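Local coordinates for protein C-domain type II peptide synthetase (Streptomyces globisporus, PDB 4ZNM) that belongs to the condensation domains of peptide synthetases and has the fold of the CoA-dependent acyltransferase clan, at residues V258-A263 with N451-P456; R262-S267 with S325-V330; C266-T271 with I414-S419; F273-V278 with D447-A452; V278-R283 with I289-F294. All coordinates share one frame; numbering follows the deposited sequence.

Contact 1: residues V258-A263 with N451-P456; sequences VEFSRA and NAVARP
Phe260 reaches from helix 251-264 to Val453 and Pro456, at the C-terminal end of helix 435-454. Both helices belong to the C-terminal half of the condensation-domain fold. The contact is apolar. Its tight part lies between the Phe260 ring and Pro456. Pro456 CB sits 3.5 Å from Phe260 CE1, and Pro456 CG follows at 4.1 Å from the same ring atom. The proline and the phenylalanine lie side by side, pointing opposite ways, and the proline approaches the ring at a slant. Phe260 has CG anti to the backbone N (chi1 166°), which carries the ring across to the proline. Val453 lies farther from Phe260: its CG1 is 4.3 Å from Phe260 CB. Phe260 and Val453 are buried. Helix 326-335 adds Arg327 and Val330 against the Phe260 ring, and Val453 also touches Leu253 and Ala256. The other side of the contact is open to solvent. Glu259, Arg262 and Ala263 on the first helix are exposed, as are Ala454 and Arg455 on the second. Glu259 is poorly ordered. Arg455 is the first residue to leave helical geometry. Pro456 follows, with its CB directed toward the Phe260 helix. The helix still closes with a backbone bond at this point, from Arg455 N to Asn451 O, 3.0 Å long.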
# COMPACT_ATOMS: atom_id res chain seq x y z
N VAL A 258 0.42 3.26 21.34
CA VAL A 258 -1.05 3.25 21.48
C VAL A 258 -1.53 4.08 22.67
O VAL A 258 -2.51 4.82 22.56
CB VAL A 258 -1.57 1.80 21.61
CG1 VAL A 258 -3.04 1.79 22.04
CG2 VAL A 258 -1.39 1.05 20.30
N GLU A 259 -0.88 3.91 23.82
CA GLU A 259 -1.23 4.64 25.04
C GLU A 259 -0.97 6.15 24.89
O GLU A 259 -1.79 6.97 25.30
CB GLU A 259 -0.45 4.09 26.23
CG GLU A 259 -1.02 2.77 26.78
CD GLU A 259 -0.02 1.97 27.61
OE1 GLU A 259 0.95 2.57 28.13
OE2 GLU A 259 -0.21 0.74 27.75
N PHE A 260 0.17 6.50 24.30
CA PHE A 260 0.49 7.91 24.09
C PHE A 260 -0.59 8.55 23.23
O PHE A 260 -1.09 9.63 23.52
CB PHE A 260 1.84 8.08 23.42
CG PHE A 260 2.05 9.47 22.87
CD1 PHE A 260 2.46 10.50 23.71
CD2 PHE A 260 1.78 9.75 21.55
CE1 PHE A 260 2.62 11.78 23.22
CE2 PHE A 260 1.95 11.02 21.05
CZ PHE A 260 2.36 12.04 21.89
N SER A 261 -0.91 7.86 22.15
CA SER A 261 -1.82 8.37 21.14
C SER A 261 -3.22 8.55 21.71
O SER A 261 -3.82 9.61 21.58
CB SER A 261 -1.86 7.41 19.95
OG SER A 261 -0.60 7.41 19.26
N ARG A 262 -3.72 7.50 22.35
CA ARG A 262 -5.00 7.55 23.06
C ARG A 262 -5.09 8.78 23.95
O ARG A 262 -6.05 9.55 23.89
CB ARG A 262 -5.18 6.27 23.91
CG ARG A 262 -6.60 6.10 24.52
CD ARG A 262 -6.60 5.32 25.86
NE ARG A 262 -5.67 5.88 26.85
CZ ARG A 262 -5.97 6.80 27.77
NH1 ARG A 262 -7.20 7.31 27.86
NH2 ARG A 262 -5.03 7.23 28.60
N ALA A 263 -4.08 8.95 24.80
CA ALA A 263 -4.10 10.04 25.77
C ALA A 263 -4.00 11.40 25.08
O ALA A 263 -4.62 12.36 25.53
CB ALA A 263 -2.99 9.86 26.80
N ASN A 451 12.15 6.95 21.71
CA ASN A 451 12.52 8.05 22.59
C ASN A 451 11.44 9.12 22.64
O ASN A 451 11.20 9.73 23.67
CB ASN A 451 13.85 8.63 22.13
CG ASN A 451 15.01 7.76 22.53
OD1 ASN A 451 15.02 7.23 23.64
ND2 ASN A 451 15.98 7.60 21.64
N ALA A 452 10.75 9.30 21.53
CA ALA A 452 9.69 10.29 21.47
C ALA A 452 8.52 9.96 22.41
O ALA A 452 8.06 10.83 23.13
CB ALA A 452 9.18 10.44 20.05
N VAL A 453 8.04 8.71 22.40
CA VAL A 453 6.86 8.36 23.18
C VAL A 453 7.25 8.09 24.63
O VAL A 453 6.42 8.23 25.53
CB VAL A 453 6.11 7.14 22.60
CG1 VAL A 453 5.50 7.49 21.26
CG2 VAL A 453 7.03 5.97 22.51
N ALA A 454 8.51 7.74 24.87
CA ALA A 454 9.01 7.64 26.25
C ALA A 454 9.12 9.01 26.93
O ALA A 454 8.81 9.14 28.11
CB ALA A 454 10.36 6.94 26.27
N ARG A 455 9.56 10.04 26.20
CA ARG A 455 9.68 11.37 26.80
C ARG A 455 9.07 12.44 25.91
O ARG A 455 9.76 13.33 25.42
CB ARG A 455 11.15 11.68 27.08
CG ARG A 455 11.74 10.90 28.26
CD ARG A 455 13.27 10.85 28.24
NE ARG A 455 13.78 10.20 27.03
CZ ARG A 455 13.88 8.88 26.86
NH1 ARG A 455 13.50 8.04 27.82
NH2 ARG A 455 14.35 8.40 25.72
N PRO A 456 7.74 12.38 25.73
CA PRO A 456 7.04 13.21 24.75
C PRO A 456 7.00 14.70 25.09
O PRO A 456 6.71 15.51 24.21
CB PRO A 456 5.62 12.63 24.76
CG PRO A 456 5.46 12.04 26.15
CD PRO A 456 6.83 11.47 26.44

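Contact 2: residues R262-S267 with S325-V330; sequences RAAKCS and SFREVV
Cys266 and Val330 point toward each other where the chain just past helix 251-264 meets the early turns of helix 326-335. Val330 CG1 does the touching. It lies anti to the backbone N (chi1 -179°) and comes within 3.8 Å of Cys266 CB. Cys266 SG is nearer still, at 3.5 Å from Val330 CG1, but two conformers of this cysteine were modelled, so the shorter distance is less certain. The other methyl, Val330 CG2, turns back over one face of the Phe326 ring, 3.3 Å above its plane and offset toward the rim. The valine thus serves two neighbours with its two branches. Arg327 makes the second touch. Its chain runs straight from the backbone and bends at chi3 (-56°). That bend presents the guanidinium edge to Ala264, with Arg327 NH1 3.9 Å from Ala264 CB and the methyl near the guanidinium plane. The charge itself is met by Asp457, in a salt bridge to Arg327 NE. Ser325 OG caps the helix by accepting from Glu328 N at 3.1 Å. The facing segment ends its own helix at Lys265 with positive phi, in a Schellman motif, and Ser267 then caps helix 268-284.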
# COMPACT_ATOMS: atom_id res chain seq x y z
N ARG A 262 -3.72 7.50 22.35
CA ARG A 262 -5.00 7.55 23.06
C ARG A 262 -5.09 8.78 23.95
O ARG A 262 -6.05 9.55 23.89
CB ARG A 262 -5.18 6.27 23.91
CG ARG A 262 -6.60 6.10 24.52
CD ARG A 262 -6.60 5.32 25.86
NE ARG A 262 -5.67 5.88 26.85
CZ ARG A 262 -5.97 6.80 27.77
NH1 ARG A 262 -7.20 7.31 27.86
NH2 ARG A 262 -5.03 7.23 28.60
N ALA A 263 -4.08 8.95 24.80
CA ALA A 263 -4.10 10.04 25.77
C ALA A 263 -4.00 11.40 25.08
O ALA A 263 -4.62 12.36 25.53
CB ALA A 263 -2.99 9.86 26.80
N ALA A 264 -3.24 11.48 23.99
CA ALA A 264 -3.10 12.72 23.21
C ALA A 264 -4.29 13.00 22.28
O ALA A 264 -4.38 14.07 21.68
CB ALA A 264 -1.85 12.68 22.40
N LYS A 265 -5.17 12.01 22.14
CA LYS A 265 -6.30 12.14 21.23
C LYS A 265 -5.80 12.29 19.79
O LYS A 265 -6.37 13.05 19.01
CB LYS A 265 -7.18 13.33 21.63
CG LYS A 265 -7.71 13.21 23.05
CD LYS A 265 -9.05 13.95 23.27
CE LYS A 265 -9.84 13.31 24.43
NZ LYS A 265 -9.03 13.16 25.67
N CYS A 266 -4.72 11.58 19.47
CA CYS A 266 -4.20 11.47 18.11
C CYS A 266 -4.17 9.99 17.71
O CYS A 266 -4.01 9.13 18.56
CB CYS A 266 -2.80 12.09 18.00
SG CYS A 266 -2.66 13.82 18.56
N SER A 267 -4.34 9.67 16.43
CA SER A 267 -4.25 8.27 16.00
C SER A 267 -2.80 7.76 16.12
O SER A 267 -1.84 8.56 16.09
CB SER A 267 -4.74 8.12 14.58
OG SER A 267 -3.80 8.73 13.71
N SER A 325 8.46 20.23 22.03
CA SER A 325 8.38 18.85 22.46
C SER A 325 7.89 17.97 21.34
O SER A 325 7.30 18.45 20.38
CB SER A 325 7.43 18.72 23.64
OG SER A 325 6.12 19.06 23.21
N PHE A 326 8.09 16.68 21.48
CA PHE A 326 7.48 15.76 20.55
C PHE A 326 5.96 15.95 20.56
O PHE A 326 5.32 15.92 19.52
CB PHE A 326 7.85 14.33 20.91
CG PHE A 326 7.20 13.32 20.03
CD1 PHE A 326 7.60 13.19 18.71
CD2 PHE A 326 6.19 12.52 20.49
CE1 PHE A 326 7.01 12.29 17.89
CE2 PHE A 326 5.60 11.60 19.65
CZ PHE A 326 6.02 11.50 18.34
N ARG A 327 5.39 16.14 21.74
CA ARG A 327 3.93 16.27 21.81
C ARG A 327 3.43 17.37 20.90
O ARG A 327 2.39 17.23 20.24
CB ARG A 327 3.47 16.53 23.25
CG ARG A 327 1.94 16.59 23.38
CD ARG A 327 1.50 16.83 24.80
NE ARG A 327 2.04 15.83 25.72
CZ ARG A 327 1.56 14.60 25.84
NH1 ARG A 327 0.54 14.19 25.09
NH2 ARG A 327 2.12 13.77 26.70
N GLU A 328 4.17 18.47 20.83
CA GLU A 328 3.76 19.57 19.96
C GLU A 328 3.91 19.18 18.48
O GLU A 328 3.10 19.60 17.65
CB GLU A 328 4.58 20.84 20.26
CG GLU A 328 4.14 21.51 21.53
CD GLU A 328 4.96 22.76 21.90
OE1 GLU A 328 5.67 23.33 21.04
OE2 GLU A 328 4.89 23.16 23.09
N VAL A 329 4.91 18.38 18.13
CA VAL A 329 5.01 17.90 16.74
C VAL A 329 3.74 17.10 16.38
O VAL A 329 3.16 17.28 15.29
CB VAL A 329 6.26 17.04 16.51
CG1 VAL A 329 6.31 16.56 15.06
CG2 VAL A 329 7.54 17.84 16.76
N VAL A 330 3.31 16.22 17.28
CA VAL A 330 2.16 15.37 17.02
C VAL A 330 0.91 16.24 16.87
O VAL A 330 0.08 16.01 15.98
CB VAL A 330 1.97 14.31 18.14
CG1 VAL A 330 0.77 13.40 17.84
CG2 VAL A 330 3.21 13.46 18.27

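Contact 3: residues C266-T271 with I414-S419; sequences CSPFMT and IHIDPS
Pro268 and Phe269 make an apolar contact with Ile416, near the protein surface, where a helix starts beside the end of a sheet strand. The helix is 268-284 and the strand is 410-416, in the five-stranded mixed sheet. Ile416 points toward the helix and supplies both touches, one from each branch. Its CD1 methyl lies 3.9 Å from Phe269 CB and near the plane of the phenyl ring, at the edge. Its CG2 methyl is 4.3 Å from Pro268 CB. Ile416 CG1 is anti to the carbonyl carbon (chi1 -64°), and this sends CD1 against the first helical turn, at Phe269. That turn is fixed from within. Ser267, the N-cap residue, accepts from the backbone N of selenomethionine Met270 at Ser267 OG, 3.2 Å away, with an N-H...O angle of 158°. Past the strand the chain makes an Asx turn: Asp417 OD1 accepts from Ser419 N at 3.0 Å, through its anti lone pair. Pro418 and Ser419 there are poorly ordered. Around the contact, Phe269 also packs on Ala373 at the end of strand 366-373. Strand 422-429 flanks strand 410-416 on its other side, and helix 326-335 touches Cys266, Met270 and Thr271.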
# COMPACT_ATOMS: atom_id res chain seq x y z
N CYS A 266 -4.72 11.58 19.47
CA CYS A 266 -4.20 11.47 18.11
C CYS A 266 -4.17 9.99 17.71
O CYS A 266 -4.01 9.13 18.56
CB CYS A 266 -2.80 12.09 18.00
SG CYS A 266 -2.66 13.82 18.56
N SER A 267 -4.34 9.67 16.43
CA SER A 267 -4.25 8.27 16.00
C SER A 267 -2.80 7.76 16.12
O SER A 267 -1.84 8.56 16.09
CB SER A 267 -4.74 8.12 14.58
OG SER A 267 -3.80 8.73 13.71
N PRO A 268 -2.62 6.44 16.24
CA PRO A 268 -1.25 5.90 16.25
C PRO A 268 -0.50 6.24 14.97
O PRO A 268 0.73 6.34 14.98
CB PRO A 268 -1.45 4.39 16.38
CG PRO A 268 -2.81 4.24 17.06
CD PRO A 268 -3.63 5.40 16.55
N PHE A 269 -1.20 6.42 13.87
CA PHE A 269 -0.51 6.78 12.65
C PHE A 269 0.07 8.18 12.72
O PHE A 269 1.17 8.42 12.21
CB PHE A 269 -1.40 6.71 11.43
CG PHE A 269 -0.67 7.05 10.18
CD1 PHE A 269 0.34 6.22 9.73
CD2 PHE A 269 -0.92 8.22 9.49
CE1 PHE A 269 1.04 6.51 8.59
CE2 PHE A 269 -0.21 8.53 8.35
CZ PHE A 269 0.77 7.68 7.90
N MSE A 270 -0.68 9.12 13.29
CA MSE A 270 -0.21 10.50 13.41
C MSE A 270 1.05 10.53 14.25
O MSE A 270 1.96 11.27 13.94
CB MSE A 270 -1.24 11.40 14.05
CG MSE A 270 -2.39 11.76 13.18
SE MSE A 270 -3.79 12.64 14.23
CE MSE A 270 -5.03 12.68 12.72
N THR A 271 1.07 9.77 15.34
CA THR A 271 2.28 9.63 16.17
C THR A 271 3.49 9.10 15.38
O THR A 271 4.59 9.65 15.45
CB THR A 271 2.03 8.71 17.37
OG1 THR A 271 0.90 9.19 18.11
CG2 THR A 271 3.25 8.67 18.30
N ILE A 414 3.05 1.10 6.84
CA ILE A 414 2.78 0.65 8.20
C ILE A 414 1.39 0.03 8.31
O ILE A 414 0.41 0.73 8.05
CB ILE A 414 2.85 1.81 9.21
CG1 ILE A 414 4.10 2.67 9.00
CG2 ILE A 414 2.77 1.28 10.62
CD1 ILE A 414 5.36 1.98 9.28
N HIS A 415 1.28 -1.23 8.73
CA HIS A 415 -0.02 -1.77 9.11
C HIS A 415 -0.21 -1.67 10.62
O HIS A 415 0.60 -2.16 11.38
CB HIS A 415 -0.20 -3.23 8.67
CG HIS A 415 -1.48 -3.83 9.14
ND1 HIS A 415 -1.54 -4.79 10.13
CD2 HIS A 415 -2.76 -3.57 8.79
CE1 HIS A 415 -2.80 -5.11 10.35
NE2 HIS A 415 -3.56 -4.39 9.55
N ILE A 416 -1.30 -1.03 11.03
CA ILE A 416 -1.58 -0.81 12.44
C ILE A 416 -2.73 -1.72 12.85
O ILE A 416 -3.86 -1.57 12.42
CB ILE A 416 -1.90 0.66 12.70
CG1 ILE A 416 -0.66 1.50 12.40
CG2 ILE A 416 -2.35 0.87 14.15
CD1 ILE A 416 -0.96 2.92 12.07
N ASP A 417 -2.41 -2.70 13.67
CA ASP A 417 -3.39 -3.69 14.03
C ASP A 417 -4.33 -3.15 15.11
O ASP A 417 -3.92 -2.32 15.94
CB ASP A 417 -2.70 -4.96 14.51
CG ASP A 417 -3.55 -6.19 14.27
OD1 ASP A 417 -4.35 -6.52 15.17
OD2 ASP A 417 -3.41 -6.80 13.18
N PRO A 418 -5.60 -3.62 15.09
CA PRO A 418 -6.55 -3.30 16.17
C PRO A 418 -6.07 -3.82 17.52
O PRO A 418 -6.24 -3.16 18.54
CB PRO A 418 -7.84 -4.03 15.73
CG PRO A 418 -7.71 -4.19 14.26
CD PRO A 418 -6.25 -4.38 14.00
N SER A 419 -5.45 -5.00 17.50
CA SER A 419 -4.92 -5.64 18.71
C SER A 419 -3.91 -4.76 19.43
O SER A 419 -3.63 -4.96 20.62
CB SER A 419 -4.25 -6.98 18.35
OG SER A 419 -3.29 -6.79 17.32

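Contact 4: residues F273-V278 with D447-A452; sequences FAAYQV and DVLENA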
# COMPACT_ATOMS: atom_id res chain seq x y z
N PHE A 273 3.89 9.10 12.13
CA PHE A 273 4.22 10.10 11.12
C PHE A 273 5.00 11.24 11.74
O PHE A 273 6.04 11.64 11.22
CB PHE A 273 2.95 10.64 10.42
CG PHE A 273 3.25 11.56 9.25
CD1 PHE A 273 3.60 11.04 8.02
CD2 PHE A 273 3.18 12.91 9.37
CE1 PHE A 273 3.88 11.87 6.95
CE2 PHE A 273 3.46 13.75 8.30
CZ PHE A 273 3.81 13.22 7.10
N ALA A 274 4.52 11.77 12.87
CA ALA A 274 5.28 12.78 13.63
C ALA A 274 6.72 12.37 13.88
O ALA A 274 7.64 13.17 13.72
CB ALA A 274 4.61 13.08 14.97
N ALA A 275 6.91 11.12 14.33
CA ALA A 275 8.26 10.63 14.59
C ALA A 275 9.09 10.64 13.30
O ALA A 275 10.31 10.87 13.33
CB ALA A 275 8.24 9.24 15.17
N TYR A 276 8.45 10.37 12.17
CA TYR A 276 9.17 10.41 10.87
C TYR A 276 9.64 11.83 10.57
O TYR A 276 10.75 12.06 10.08
CB TYR A 276 8.28 9.89 9.74
CG TYR A 276 9.02 9.70 8.45
CD1 TYR A 276 10.17 8.94 8.40
CD2 TYR A 276 8.57 10.28 7.27
CE1 TYR A 276 10.85 8.75 7.24
CE2 TYR A 276 9.25 10.08 6.08
CZ TYR A 276 10.38 9.30 6.08
OH TYR A 276 11.10 9.07 4.94
N GLN A 277 8.79 12.79 10.88
CA GLN A 277 9.14 14.19 10.66
C GLN A 277 10.32 14.57 11.52
O GLN A 277 11.25 15.28 11.07
CB GLN A 277 7.95 15.09 10.93
CG GLN A 277 6.85 14.85 9.96
CD GLN A 277 5.74 15.86 10.07
OE1 GLN A 277 5.75 16.89 9.40
NE2 GLN A 277 4.77 15.56 10.91
N VAL A 278 10.29 14.12 12.77
CA VAL A 278 11.40 14.38 13.68
C VAL A 278 12.67 13.77 13.09
O VAL A 278 13.73 14.39 13.10
CB VAL A 278 11.12 13.85 15.10
CG1 VAL A 278 12.33 13.98 16.00
CG2 VAL A 278 10.00 14.64 15.74
N ASP A 447 14.47 4.11 16.75
CA ASP A 447 15.06 4.76 17.92
C ASP A 447 14.39 6.12 18.20
O ASP A 447 14.08 6.45 19.34
CB ASP A 447 16.59 4.94 17.73
CG ASP A 447 17.26 5.55 18.95
OD1 ASP A 447 17.41 4.83 19.96
OD2 ASP A 447 17.64 6.75 18.89
N VAL A 448 14.17 6.92 17.15
CA VAL A 448 13.49 8.22 17.32
C VAL A 448 12.11 7.98 17.95
O VAL A 448 11.73 8.63 18.94
CB VAL A 448 13.36 8.96 15.99
CG1 VAL A 448 12.29 10.05 16.05
CG2 VAL A 448 14.69 9.58 15.62
N LEU A 449 11.37 7.02 17.38
CA LEU A 449 10.01 6.72 17.83
C LEU A 449 10.01 6.29 19.30
O LEU A 449 9.19 6.74 20.08
CB LEU A 449 9.37 5.63 16.96
CG LEU A 449 8.00 5.12 17.35
CD1 LEU A 449 6.99 6.25 17.27
CD2 LEU A 449 7.58 3.97 16.45
N GLU A 450 10.94 5.42 19.68
CA GLU A 450 10.98 4.96 21.07
C GLU A 450 11.20 6.09 22.05
O GLU A 450 10.54 6.20 23.10
CB GLU A 450 12.07 3.92 21.25
CG GLU A 450 12.09 3.27 22.62
CD GLU A 450 13.09 2.14 22.70
OE1 GLU A 450 13.16 1.34 21.74
OE2 GLU A 450 13.81 2.05 23.72
N ASN A 451 12.15 6.95 21.71
CA ASN A 451 12.52 8.05 22.59
C ASN A 451 11.44 9.12 22.64
O ASN A 451 11.20 9.73 23.67
CB ASN A 451 13.85 8.63 22.13
CG ASN A 451 15.01 7.76 22.53
OD1 ASN A 451 15.02 7.23 23.64
ND2 ASN A 451 15.98 7.60 21.64
N ALA A 452 10.75 9.30 21.53
CA ALA A 452 9.69 10.29 21.47
C ALA A 452 8.52 9.96 22.41
O ALA A 452 8.06 10.83 23.13
CB ALA A 452 9.18 10.44 20.05
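Ala275 and Val448 form the centre of this buried contact, with Val278 and Leu449 beside them. Val448 CG1 makes two of the touches. It lies 3.5 Å from Ala275 O, a contact of a methyl with a backbone carbonyl, and 3.9 Å from Val278 CG1. Both valines have CG1 anti to the backbone N (chi1 174° for Val278, 161° for Val448). This rotamer in both residues turns the CG1 methyls to each other, and the two side chains meet at a slant. On the other flank, Leu449 CD1 rests 3.9 Å from Ala275 CB. The small alanine lets the backbones come close: Ala275 CA and Leu449 CA are 5.4 Å apart. This is helix-on-helix packing in the C-terminal half of the condensation-domain fold, between helices 268-284 and 435-454. The axes of the two short segments approach to 9.0 Å, and their directions differ by 115°. Further out, each helix is held by other parts of the fold. Ala452 and Ala274 both touch helix 326-335, the first at Phe326 and the second at Val330 and Thr333. Tyr276 points away from the contact. It stacks with Phe371, meets Trp412 edge-to-face, and its hydroxyl is hydrogen-bonded to Ser369 OG. On the outer side of the second helix, Glu450 OE1 forms a salt bridge with Arg250.

Contact 5: residues V278-R283 with I289-F294; sequences VLLHRR and ITVPTF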
# COMPACT_ATOMS: atom_id res chain seq x y z
N VAL A 278 10.29 14.12 12.77
CA VAL A 278 11.40 14.38 13.68
C VAL A 278 12.67 13.77 13.09
O VAL A 278 13.73 14.39 13.10
CB VAL A 278 11.12 13.85 15.10
CG1 VAL A 278 12.33 13.98 16.00
CG2 VAL A 278 10.00 14.64 15.74
N LEU A 279 12.57 12.55 12.59
CA LEU A 279 13.72 11.88 11.98
C LEU A 279 14.26 12.68 10.79
O LEU A 279 15.45 12.88 10.69
CB LEU A 279 13.36 10.49 11.50
CG LEU A 279 14.45 9.71 10.75
CD1 LEU A 279 15.60 9.34 11.68
CD2 LEU A 279 13.87 8.48 10.14
N LEU A 280 13.38 13.13 9.90
CA LEU A 280 13.83 13.91 8.75
C LEU A 280 14.42 15.26 9.13
O LEU A 280 15.36 15.74 8.49
CB LEU A 280 12.69 14.12 7.77
CG LEU A 280 12.15 12.85 7.11
CD1 LEU A 280 11.00 13.16 6.20
CD2 LEU A 280 13.21 12.09 6.37
N HIS A 281 13.87 15.89 10.16
CA HIS A 281 14.49 17.09 10.67
C HIS A 281 15.90 16.81 11.14
O HIS A 281 16.84 17.56 10.83
CB HIS A 281 13.70 17.70 11.83
CG HIS A 281 14.50 18.69 12.61
ND1 HIS A 281 14.79 19.94 12.12
CD2 HIS A 281 15.14 18.58 13.79
CE1 HIS A 281 15.53 20.59 13.00
NE2 HIS A 281 15.77 19.78 14.02
N ARG A 282 16.07 15.74 11.91
CA ARG A 282 17.40 15.39 12.37
C ARG A 282 18.34 15.00 11.20
O ARG A 282 19.54 15.27 11.23
CB ARG A 282 17.30 14.25 13.38
CG ARG A 282 17.35 14.73 14.83
CD ARG A 282 16.21 14.29 15.67
NE ARG A 282 16.60 13.22 16.58
CZ ARG A 282 16.09 13.04 17.80
NH1 ARG A 282 16.51 12.03 18.55
NH2 ARG A 282 15.16 13.87 18.27
N ARG A 283 17.80 14.36 10.17
CA ARG A 283 18.62 13.92 9.03
C ARG A 283 18.96 15.08 8.07
O ARG A 283 20.08 15.14 7.56
CB ARG A 283 17.88 12.79 8.30
CG ARG A 283 18.74 11.94 7.36
CD ARG A 283 17.89 10.88 6.66
NE ARG A 283 18.63 10.11 5.66
CZ ARG A 283 19.30 8.98 5.92
NH1 ARG A 283 19.36 8.49 7.16
NH2 ARG A 283 19.94 8.34 4.93
N ILE A 289 8.54 20.99 6.64
CA ILE A 289 8.62 19.62 6.19
C ILE A 289 7.37 19.19 5.44
O ILE A 289 6.27 19.13 6.00
CB ILE A 289 8.89 18.69 7.38
CG1 ILE A 289 10.30 18.98 7.93
CG2 ILE A 289 8.76 17.23 6.98
CD1 ILE A 289 10.72 18.04 9.02
N THR A 290 7.55 18.86 4.17
CA THR A 290 6.45 18.34 3.39
C THR A 290 6.74 16.89 2.97
O THR A 290 7.69 16.63 2.24
CB THR A 290 6.17 19.19 2.12
OG1 THR A 290 5.86 20.54 2.48
CG2 THR A 290 5.02 18.62 1.35
N VAL A 291 5.88 15.99 3.41
CA VAL A 291 6.01 14.55 3.16
C VAL A 291 4.65 14.03 2.71
O VAL A 291 3.65 14.29 3.37
CB VAL A 291 6.52 13.77 4.39
CG1 VAL A 291 6.55 12.24 4.11
CG2 VAL A 291 7.90 14.24 4.76
N PRO A 292 4.60 13.31 1.60
CA PRO A 292 3.32 12.78 1.16
C PRO A 292 2.97 11.50 1.90
O PRO A 292 3.85 10.74 2.34
CB PRO A 292 3.54 12.49 -0.33
CG PRO A 292 4.99 12.32 -0.47
CD PRO A 292 5.66 13.11 0.59
N THR A 293 1.67 11.28 2.04
CA THR A 293 1.15 10.00 2.46
C THR A 293 0.29 9.52 1.31
O THR A 293 0.12 10.26 0.33
CB THR A 293 0.32 10.10 3.78
OG1 THR A 293 0.11 8.80 4.33
CG2 THR A 293 -1.03 10.77 3.53
N PHE A 294 -0.25 8.31 1.42
CA PHE A 294 -1.34 7.87 0.55
C PHE A 294 -2.57 7.79 1.42
O PHE A 294 -2.59 7.07 2.44
CB PHE A 294 -1.09 6.50 -0.09
CG PHE A 294 -0.23 6.52 -1.29
CD1 PHE A 294 -0.72 6.96 -2.51
CD2 PHE A 294 1.06 6.01 -1.24
CE1 PHE A 294 0.06 6.93 -3.64
CE2 PHE A 294 1.86 5.99 -2.35
CZ PHE A 294 1.37 6.46 -3.57
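The end of helix 268-284 and the strand that follows it, 288-295, pack through Leu280 and His281 on Ile289 and Val291. The chain leaves the helix, turns within a few residues and continues as a strand that crosses the helix end steeply and then moves away from it. Ile289 and Val291 point toward the helix, while Thr290 between them points away. The closest touch is methyl to methyl, Leu280 CD1 to Val291 CG2 at 3.6 Å, with the two side chains at a slant to each other. Leu280 CG is anti to the carbonyl carbon (chi1 -65°) and chi2 is extended (178°), which carries CD1 out to the valine. Ile289 covers the helix backbone instead. Its CD1 methyl lies 4.0 Å from His281 N and 4.1 Å from His281 CB. The imidazole ring of His281 leads away from the strand, and its ND1 is hydrogen-bonded to Glu286 O in the turn. Leu280, Ile289 and Val291 are all buried. Ile226 also packs on Leu280 and Val291. Strand 288-295 pairs antiparallel with strand 312-319 through backbone bonds of Ile289 with Thr318, Val291 with Leu316 and Thr293 with Leu314. On another side of the helix, Leu279 touches Phe441, Asp444 and Tyr445 of helix 435-454.

How the contacts relate
Helix 268-284 links contacts 3, 4 and 5, which follow one another from its start to its C-terminal end. Contacts 4 and 5 share Val278, and their centres are about 10 Å apart. Contacts 1 and 2 share Arg262 and Ala263, with centres about 7 Å apart, and Pro456 O bonds to Arg327 N at 2.9 Å between them. Ser261 OG joins contact 1 to contact 3 through Thr271 OG1 at 2.6 Å. Phe326 of contact 2 packs on contact 4, its CD1 3.5 Å from Ala452 CB. A sodium site formed by Ser130, Glu133 and Pro135 shares no residue with any contact.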